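Long-range contacts in beta-lactamase-related domain-containing protein (Bacteroides dorei DSM 17855, PDB 5TGF), which is uncharacterised biochemically but probably acts as a hydrolase of the serine beta-lactamase family, and can bind calcium: residues T11-I16 with P327-T332; G24-G29 with G304-H309; T236-Q241 with L267-E272. All coordinates share one frame; numbering follows the deposited sequence.

Contact 1 of 3, residues T11-I16 with P327-T332; sequences TPLDSI and PVLSET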
loop_
_atom_site.group_PDB
_atom_site.type_symbol
_atom_site.label_atom_id
_atom_site.label_comp_id
_atom_site.label_asym_id
_atom_site.label_seq_id
_atom_site.Cartn_x
_atom_site.Cartn_y
_atom_site.Cartn_z
ATOM N N THR A 11 2.989 13.368 23.959
ATOM C CA THR A 11 2.927 14.766 23.628
ATOM C C THR A 11 3.642 15.169 22.328
ATOM O O THR A 11 3.103 15.967 21.571
ATOM C CB THR A 11 3.492 15.622 24.785
ATOM O OG1 THR A 11 2.707 15.370 25.936
ATOM C CG2 THR A 11 3.425 17.081 24.460
ATOM N N PRO A 12 4.872 14.677 22.091
ATOM C CA PRO A 12 5.533 15.132 20.870
ATOM C C PRO A 12 4.754 14.732 19.576
ATOM O O PRO A 12 4.730 15.495 18.602
ATOM C CB PRO A 12 6.902 14.463 20.940
ATOM C CG PRO A 12 7.103 14.157 22.387
ATOM C CD PRO A 12 5.747 13.791 22.884
ATOM N N LEU A 13 4.118 13.562 19.578
ATOM C CA LEU A 13 3.327 13.134 18.422
ATOM C C LEU A 13 2.079 14.009 18.293
ATOM O O LEU A 13 1.763 14.516 17.220
ATOM C CB LEU A 13 2.940 11.665 18.567
ATOM C CG LEU A 13 2.096 11.053 17.460
ATOM C CD1 LEU A 13 2.892 11.084 16.163
ATOM C CD2 LEU A 13 1.686 9.622 17.804
ATOM N N ASP A 14 1.372 14.200 19.414
ATOM C CA ASP A 14 0.151 15.016 19.424
ATOM C C ASP A 14 0.467 16.453 18.977
ATOM O O ASP A 14 -0.318 17.085 18.259
ATOM C CB ASP A 14 -0.469 14.971 20.826
ATOM C CG ASP A 14 -1.813 15.710 20.920
ATOM O OD1 ASP A 14 -2.679 15.570 20.021
ATOM O OD2 ASP A 14 -2.031 16.362 21.967
ATOM N N SER A 15 1.651 16.957 19.323
ATOM C CA SER A 15 1.988 18.338 18.975
ATOM C C SER A 15 2.163 18.448 17.483
ATOM O O SER A 15 1.750 19.429 16.875
ATOM C CB SER A 15 3.269 18.825 19.669
ATOM O OG SER A 15 3.043 19.060 21.043
ATOM N N ILE A 16 2.797 17.446 16.892
ATOM C CA ILE A 16 3.060 17.498 15.449
ATOM C C ILE A 16 1.735 17.429 14.677
ATOM O O ILE A 16 1.507 18.203 13.765
ATOM C CB ILE A 16 4.002 16.368 15.006
ATOM C CG1 ILE A 16 5.405 16.603 15.587
ATOM C CG2 ILE A 16 4.053 16.281 13.477
ATOM C CD1 ILE A 16 6.350 15.403 15.449
ATOM N N PRO A 327 6.903 9.804 7.234
ATOM C CA PRO A 327 7.691 9.034 8.209
ATOM C C PRO A 327 8.110 9.790 9.459
ATOM O O PRO A 327 8.648 9.147 10.371
ATOM C CB PRO A 327 8.976 8.652 7.429
ATOM C CG PRO A 327 8.635 8.818 6.033
ATOM C CD PRO A 327 7.559 9.845 5.914
ATOM N N VAL A 328 7.851 11.093 9.558
ATOM C CA VAL A 328 8.003 11.770 10.877
ATOM C C VAL A 328 7.133 11.089 11.951
ATOM O O VAL A 328 7.467 11.093 13.149
ATOM C CB VAL A 328 7.754 13.297 10.834
ATOM C CG1 VAL A 328 6.279 13.606 10.704
ATOM C CG2 VAL A 328 8.312 13.972 12.081
ATOM N N LEU A 329 6.041 10.448 11.527
ATOM C CA LEU A 329 5.136 9.811 12.463
ATOM C C LEU A 329 5.758 8.559 13.098
ATOM O O LEU A 329 5.747 8.374 14.318
ATOM C CB LEU A 329 3.834 9.425 11.754
ATOM C CG LEU A 329 2.979 10.605 11.329
ATOM C CD1 LEU A 329 2.000 10.153 10.244
ATOM C CD2 LEU A 329 2.253 11.201 12.528
ATOM N N SER A 330 6.300 7.688 12.265
ATOM C CA SER A 330 6.981 6.492 12.769
ATOM C C SER A 330 8.282 6.864 13.510
ATOM O O SER A 330 8.609 6.235 14.509
ATOM C CB SER A 330 7.262 5.509 11.636
ATOM O OG SER A 330 7.781 6.200 10.513
ATOM N N GLU A 331 8.974 7.896 13.054
ATOM C CA GLU A 331 10.209 8.340 13.727
ATOM C C GLU A 331 9.886 8.808 15.138
ATOM O O GLU A 331 10.584 8.460 16.104
ATOM C CB GLU A 331 10.836 9.529 12.962
ATOM C CG GLU A 331 12.125 10.082 13.559
ATOM C CD GLU A 331 12.650 11.314 12.828
ATOM O OE1 GLU A 331 13.862 11.431 12.613
ATOM O OE2 GLU A 331 11.854 12.174 12.439
ATOM N N THR A 332 8.814 9.594 15.264
ATOM C CA THR A 332 8.413 10.170 16.557
ATOM C C THR A 332 7.895 9.079 17.492
ATOM O O THR A 332 8.218 9.057 18.700
ATOM C CB THR A 332 7.392 11.291 16.361
ATOM O OG1 THR A 332 7.887 12.281 15.443
ATOM C CG2 THR A 332 7.048 11.996 17.693
#
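Helix 11-22, near the start of the chain, and helix 328-337, at its end, run almost antiparallel here: the axes of segments 11-16 and 328-332 approach to 10.1 Å at 163°. Such pairing of the terminal helices against one face of the antiparallel sheet belongs to the serine beta-lactamase fold. The tight part begins on the side facing the sheet, where the side chains of Leu13 and Leu329 cross at about a right angle and Leu13 CD1 sits 3.7 Å from Leu329 CD2. Leu13 also touches Phe41 of the sheet, and Leu329 rests on Trp20 and Tyr293. Between the helices, Thr332 inserts its methyl: Thr332 CG2, anti to the backbone N, lies 3.8 Å from Leu13 N, beside the first helix's main chain. The hydroxyl of the same residue turns back along its own helix, Thr332 OG1 donating to Val328 O at 2.6 Å, a carbonyl that also accepts from Thr332 N. Ile16 completes this close-packed part. It extends CG1 away from its carbonyl carbon (chi1 -68°, chi2 168°) and meets Thr332 tip to tip, Ile16 CD1 standing 3.5 Å from Thr332 OG1. Beyond this point, toward solvent, the fit loosens: Ile16 CD1 is 4.2 Å from Val328 CG2, and the exposed Pro12 brings its CB only to 4.1 Å from Thr332 CG2. No hydrogen bond joins the two segments. They meet through methyls and aliphatic branches, and the one hydroxyl at the seam, that of Thr332, is satisfied by Val328 O of its own helix.

Contact 2 of 3, residues G24-G29 with G304-H309; sequences GYYPGG and GFFIAH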
loop_
_atom_site.group_PDB
_atom_site.type_symbol
_atom_site.label_atom_id
_atom_site.label_comp_id
_atom_site.label_asym_id
_atom_site.label_seq_id
_atom_site.Cartn_x
_atom_site.Cartn_y
_atom_site.Cartn_z
ATOM N N GLY A 24 -4.053 24.235 8.880
ATOM C CA GLY A 24 -5.059 23.987 7.868
ATOM C C GLY A 24 -4.636 22.998 6.765
ATOM O O GLY A 24 -5.289 22.911 5.737
ATOM N N TYR A 25 -3.538 22.278 6.968
ATOM C CA TYR A 25 -3.132 21.261 6.004
ATOM C C TYR A 25 -4.191 20.160 5.850
ATOM O O TYR A 25 -4.357 19.622 4.758
ATOM C CB TYR A 25 -1.832 20.597 6.404
ATOM C CG TYR A 25 -0.616 21.484 6.611
ATOM C CD1 TYR A 25 -0.438 22.656 5.918
ATOM C CD2 TYR A 25 0.405 21.047 7.440
ATOM C CE1 TYR A 25 0.729 23.403 6.078
ATOM C CE2 TYR A 25 1.533 21.805 7.644
ATOM C CZ TYR A 25 1.703 22.958 6.926
ATOM O OH TYR A 25 2.851 23.672 7.152
ATOM N N TYR A 26 -4.787 19.740 6.970
ATOM C CA TYR A 26 -5.930 18.822 6.972
ATOM C C TYR A 26 -7.148 19.418 7.718
ATOM O O TYR A 26 -6.949 20.174 8.674
ATOM C CB TYR A 26 -5.556 17.526 7.699
ATOM C CG TYR A 26 -4.326 16.847 7.167
ATOM C CD1 TYR A 26 -4.370 16.151 5.972
ATOM C CD2 TYR A 26 -3.143 16.833 7.891
ATOM C CE1 TYR A 26 -3.257 15.467 5.491
ATOM C CE2 TYR A 26 -2.020 16.173 7.417
ATOM C CZ TYR A 26 -2.069 15.514 6.206
ATOM O OH TYR A 26 -0.941 14.827 5.765
ATOM N N PRO A 27 -8.383 19.036 7.329
ATOM C CA PRO A 27 -9.566 19.467 8.092
ATOM C C PRO A 27 -9.797 18.599 9.333
ATOM O O PRO A 27 -10.521 18.988 10.243
ATOM C CB PRO A 27 -10.713 19.295 7.082
ATOM C CG PRO A 27 -10.252 18.242 6.139
ATOM C CD PRO A 27 -8.757 18.323 6.095
ATOM N N GLY A 28 -9.173 17.432 9.365
ATOM C CA GLY A 28 -9.375 16.455 10.411
ATOM C C GLY A 28 -8.408 15.311 10.168
ATOM O O GLY A 28 -7.749 15.258 9.134
ATOM N N GLY A 29 -8.349 14.382 11.106
ATOM C CA GLY A 29 -7.493 13.218 10.993
ATOM C C GLY A 29 -7.688 12.305 12.171
ATOM O O GLY A 29 -8.338 12.686 13.158
ATOM N N GLY A 304 0.859 1.119 13.460
ATOM C CA GLY A 304 0.048 2.303 13.537
ATOM C C GLY A 304 -0.522 2.772 12.206
ATOM O O GLY A 304 -0.047 2.408 11.100
ATOM N N PHE A 305 -1.434 3.718 12.302
ATOM C CA PHE A 305 -2.043 4.271 11.098
ATOM C C PHE A 305 -2.472 5.683 11.410
ATOM O O PHE A 305 -3.186 5.917 12.401
ATOM C CB PHE A 305 -3.221 3.419 10.659
ATOM C CG PHE A 305 -3.879 3.886 9.379
ATOM C CD1 PHE A 305 -3.107 4.269 8.284
ATOM C CD2 PHE A 305 -5.247 3.777 9.212
ATOM C CE1 PHE A 305 -3.681 4.616 7.075
ATOM C CE2 PHE A 305 -5.840 4.138 8.018
ATOM C CZ PHE A 305 -5.063 4.580 6.949
ATOM N N PHE A 306 -2.016 6.631 10.596
ATOM C CA PHE A 306 -2.588 7.983 10.572
ATOM C C PHE A 306 -3.430 8.127 9.303
ATOM O O PHE A 306 -2.933 7.902 8.158
ATOM C CB PHE A 306 -1.469 9.033 10.591
ATOM C CG PHE A 306 -1.925 10.440 10.343
ATOM C CD1 PHE A 306 -2.584 11.173 11.342
ATOM C CD2 PHE A 306 -1.640 11.076 9.151
ATOM C CE1 PHE A 306 -2.950 12.501 11.119
ATOM C CE2 PHE A 306 -2.021 12.375 8.921
ATOM C CZ PHE A 306 -2.705 13.085 9.902
ATOM N N ILE A 307 -4.697 8.521 9.486
ATOM C CA ILE A 307 -5.621 8.694 8.362
ATOM C C ILE A 307 -6.079 10.158 8.278
ATOM O O ILE A 307 -6.396 10.808 9.288
ATOM C CB ILE A 307 -6.808 7.722 8.425
ATOM C CG1 ILE A 307 -7.544 7.662 7.094
ATOM C CG2 ILE A 307 -7.744 8.060 9.575
ATOM C CD1 ILE A 307 -8.657 6.607 7.081
ATOM N N ALA A 308 -6.043 10.689 7.059
ATOM C CA ALA A 308 -6.348 12.047 6.756
ATOM C C ALA A 308 -6.247 12.242 5.243
ATOM O O ALA A 308 -5.736 11.361 4.543
ATOM C CB ALA A 308 -5.387 12.989 7.473
ATOM N N HIS A 309 -6.732 13.379 4.764
ATOM C CA HIS A 309 -6.665 13.722 3.333
ATOM C C HIS A 309 -6.314 15.205 3.227
ATOM O O HIS A 309 -7.076 16.076 3.620
ATOM C CB HIS A 309 -7.966 13.398 2.589
ATOM C CG HIS A 309 -7.836 13.456 1.093
ATOM N ND1 HIS A 309 -7.461 14.605 0.419
ATOM C CD2 HIS A 309 -7.950 12.494 0.149
ATOM C CE1 HIS A 309 -7.364 14.339 -0.877
ATOM N NE2 HIS A 309 -7.635 13.067 -1.061
HETATM O O HOH W 1 -8.433 15.024 6.437
#
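Two hydrogen bonds grip water 1, one from each segment: it donates to Gly28 O at 2.8 Å and accepts from His309 N at 2.9 Å. The water thereby links the main chains of Gly28 and His309, and the segments share no direct hydrogen bond. One step further in, the backbones close up: Gly29 CA lies 3.1 Å from Ile307 O in a CA-H...O contact. Gly29 has no side chain at this point, and a beta carbon there would crowd Ile307 O and the Phe306 ring. Strands 28-35 and 302-307 are neighbours in the six-stranded antiparallel sheet of the beta-lactamase fold, in which a strand from near the start of the chain lies beside one from near its end. Side chains alternate along 304-309: Phe305 and Ile307 face helix 207-218, while Phe306 faces helix 11-22 and meets Tyr26. The two side chains reach toward each other in a T-shaped stack, the Phe306 edge pointing at the Tyr26 face, with centroids 5.7 Å apart and planes at 70°. The closest atoms of this pair are Tyr26 CE2 and Phe306 CZ, 4.0 Å apart, and Trp20 packs on both residues. Over that same face of the tyrosine Ala308 adds a CH-pi contact, Ala308 CB lying 3.9 Å from the centroid of the Tyr26 ring and shifted toward the rim. At the edge of that ring, in its plane, the His309 backbone carbon comes within 3.5 Å of Tyr26 CD1. Pro27 CD abuts His309 O, while the beta carbon of His309 points away from segment 24-29, and its NE2 is hydrogen-bonded to His195.

Contact 3 of 3, residues T236-Q241 with L267-E272; sequences TMQADQ and LGEWRE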
loop_
_atom_site.group_PDB
_atom_site.type_symbol
_atom_site.label_atom_id
_atom_site.label_comp_id
_atom_site.label_asym_id
_atom_site.label_seq_id
_atom_site.Cartn_x
_atom_site.Cartn_y
_atom_site.Cartn_z
ATOM N N THR A 236 6.869 -13.175 2.040
ATOM C CA THR A 236 7.154 -12.856 0.631
ATOM C C THR A 236 6.715 -11.410 0.304
ATOM O O THR A 236 7.430 -10.706 -0.400
ATOM C CB THR A 236 6.465 -13.854 -0.316
ATOM O OG1 THR A 236 7.068 -15.157 -0.127
ATOM C CG2 THR A 236 6.622 -13.440 -1.789
HETATM N N MSE A 237 5.587 -10.967 0.860
HETATM C CA MSE A 237 5.134 -9.593 0.652
HETATM C C MSE A 237 6.140 -8.583 1.186
HETATM O O MSE A 237 6.192 -7.434 0.716
HETATM C CB MSE A 237 3.764 -9.381 1.322
HETATM C CG MSE A 237 2.568 -10.070 0.626
HETATM SE SE MSE A 237 1.016 -10.002 1.853
HETATM C CE MSE A 237 0.678 -8.041 1.777
ATOM N N GLN A 238 6.835 -8.959 2.250
ATOM C CA GLN A 238 7.818 -8.101 2.944
ATOM C C GLN A 238 9.255 -8.262 2.472
ATOM O O GLN A 238 10.138 -7.525 2.938
ATOM C CB GLN A 238 7.706 -8.338 4.459
ATOM C CG GLN A 238 6.344 -7.973 5.002
ATOM C CD GLN A 238 6.183 -8.208 6.497
ATOM O OE1 GLN A 238 7.145 -8.548 7.199
ATOM N NE2 GLN A 238 4.992 -7.922 7.010
ATOM N N ALA A 239 9.507 -9.213 1.575
ATOM C CA ALA A 239 10.860 -9.479 1.074
ATOM C C ALA A 239 11.255 -8.467 0.003
ATOM O O ALA A 239 10.419 -7.808 -0.579
ATOM C CB ALA A 239 10.955 -10.889 0.469
ATOM N N ASP A 240 12.537 -8.454 -0.312
ATOM C CA ASP A 240 13.070 -7.688 -1.418
ATOM C C ASP A 240 12.469 -8.178 -2.731
ATOM O O ASP A 240 12.788 -9.260 -3.173
ATOM C CB ASP A 240 14.601 -7.878 -1.463
ATOM C CG ASP A 240 15.267 -7.113 -2.596
ATOM O OD1 ASP A 240 14.623 -6.299 -3.285
ATOM O OD2 ASP A 240 16.477 -7.260 -2.750
ATOM N N GLN A 241 11.612 -7.376 -3.349
ATOM C CA GLN A 241 11.101 -7.698 -4.672
ATOM C C GLN A 241 11.663 -6.792 -5.766
ATOM O O GLN A 241 11.288 -6.898 -6.933
ATOM C CB GLN A 241 9.560 -7.691 -4.663
ATOM C CG GLN A 241 8.931 -8.625 -3.650
ATOM C CD GLN A 241 9.180 -10.102 -3.958
ATOM O OE1 GLN A 241 9.668 -10.434 -5.024
ATOM N NE2 GLN A 241 8.816 -10.991 -3.031
ATOM N N LEU A 267 5.899 -6.470 -2.027
ATOM C CA LEU A 267 4.659 -6.553 -2.808
ATOM C C LEU A 267 3.650 -5.545 -2.295
ATOM O O LEU A 267 3.154 -5.640 -1.157
ATOM C CB LEU A 267 4.057 -7.957 -2.740
ATOM C CG LEU A 267 5.014 -9.090 -3.126
ATOM C CD1 LEU A 267 4.344 -10.444 -2.900
ATOM C CD2 LEU A 267 5.437 -8.995 -4.579
ATOM N N GLY A 268 3.467 -4.471 -3.045
ATOM C CA GLY A 268 2.560 -3.383 -2.635
ATOM C C GLY A 268 2.890 -2.645 -1.339
ATOM O O GLY A 268 2.003 -2.131 -0.706
ATOM N N GLU A 269 4.160 -2.614 -0.946
ATOM C CA GLU A 269 4.574 -2.010 0.296
ATOM C C GLU A 269 6.055 -1.624 0.225
ATOM O O GLU A 269 6.882 -2.342 -0.414
ATOM C CB GLU A 269 4.333 -2.971 1.461
ATOM C CG GLU A 269 5.090 -4.304 1.367
ATOM C CD GLU A 269 4.319 -5.463 2.028
ATOM O OE1 GLU A 269 4.667 -5.876 3.164
ATOM O OE2 GLU A 269 3.286 -5.919 1.439
ATOM N N TRP A 270 6.390 -0.512 0.874
ATOM C CA TRP A 270 7.769 -0.038 0.955
ATOM C C TRP A 270 8.492 -0.699 2.113
ATOM O O TRP A 270 7.949 -0.830 3.243
ATOM C CB TRP A 270 7.837 1.498 1.166
ATOM C CG TRP A 270 7.231 2.335 0.059
ATOM C CD1 TRP A 270 5.930 2.781 -0.032
ATOM C CD2 TRP A 270 7.906 2.866 -1.077
ATOM N NE1 TRP A 270 5.753 3.473 -1.195
ATOM C CE2 TRP A 270 6.952 3.547 -1.850
ATOM C CE3 TRP A 270 9.218 2.736 -1.578
ATOM C CZ2 TRP A 270 7.265 4.132 -3.074
ATOM C CZ3 TRP A 270 9.530 3.359 -2.796
ATOM C CH2 TRP A 270 8.573 4.036 -3.519
ATOM N N ARG A 271 9.726 -1.089 1.834
ATOM C CA ARG A 271 10.699 -1.506 2.823
ATOM C C ARG A 271 11.511 -0.309 3.300
ATOM O O ARG A 271 12.491 0.073 2.686
ATOM C CB ARG A 271 11.576 -2.607 2.226
ATOM C CG ARG A 271 10.791 -3.872 1.853
ATOM C CD ARG A 271 11.579 -4.935 1.080
ATOM N NE ARG A 271 13.021 -4.962 1.365
ATOM C CZ ARG A 271 13.687 -5.873 2.064
ATOM N NH1 ARG A 271 13.091 -6.860 2.717
ATOM N NH2 ARG A 271 14.980 -5.737 2.159
ATOM N N GLU A 272 10.989 0.405 4.295
ATOM C CA GLU A 272 11.553 1.707 4.671
ATOM C C GLU A 272 12.884 1.547 5.431
ATOM O O GLU A 272 13.820 2.299 5.191
ATOM C CB GLU A 272 10.597 2.512 5.549
ATOM C CG GLU A 272 9.336 2.968 4.835
ATOM C CD GLU A 272 8.508 3.942 5.669
ATOM O OE1 GLU A 272 8.564 3.888 6.905
ATOM O OE2 GLU A 272 7.732 4.695 5.075
HETATM O O HOH W 2 3.001 -7.521 4.536
#
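The last turn of helix 231-238 and the chain leaving it pack here against the run into strand 270-274, an outermost strand of the six-stranded antiparallel sheet of the beta-lactamase fold. Two nearly straight hydrogen bonds join the main chain at the helix end to segment 267-272. Leu267 N donates to Met237 O at 2.9 Å (169°), approaching from above the carbonyl plane. Arg271 NH1 meets a lone pair of Gln238 O at 3.0 Å (166°), in the carbonyl plane and in the guanidinium plane too. Ser263 O takes the hydrogen of Arg271 NE, and over one face of the guanidinium lies Asp240 N. Thr236 O has two donors: Ala239 N, within the turn, and Gln241 NE2 at 3.0 Å, whose chain bends back at chi2 to reach it. Hydrophobic packing fills in between, with Leu267 straddling the helix end: CD1 meets Thr236 CG2 and the chain of Met237, a selenomethionine, while CD2 rests on Gln241 CG. Glu269 has CG in the crowded position between backbone N and carbonyl carbon (chi1 60°). Met237 O lies directly over the face of its carboxyl group, 3.0 Å from Glu269 CD, and is not hydrogen-bonded to its oxygens. Glu269 OE2 is 2.6 Å from Leu267 O, so the acid is probably protonated; the neighbouring carbonyls may raise its pKa. Glu269 OE1 accepts from water 2 at 2.7 Å, and that water accepts from Gln238 NE2 at 3.2 Å; Gln238 OE1 binds Lys298. The Glu269 side chain is close to, though not in contact with, Ser58, Lys61 and Tyr147, which match the SxxK pattern and may form the active site. Crossing the Glu269 side chain at about a right angle, Met237 brings its terminal methyl, CE, within 3.4 Å of Glu269 OE2.

Overall arrangement
Contacts 1 and 2 lie side by side, centres about 13 Å apart, and touch where Leu329 CD1 packs on Phe306 CB at 3.7 Å. Helix 11-22 leads into strand 28-35, and strand 302-307 is followed by helix 328-337, so the two ends of the chain close first as helices and then as adjoining strands. Contact 3 lies about 24 and 25 Å from them, centre to centre, and is nested within both closures. Contact 2 thus joins neighbouring strands and contact 1 pairs the helices covering that part of the sheet, while contact 3 joins the end of helix 231-238 to the far edge of the sheet, at outermost strand 270-274, with Glu269 near the putative active site.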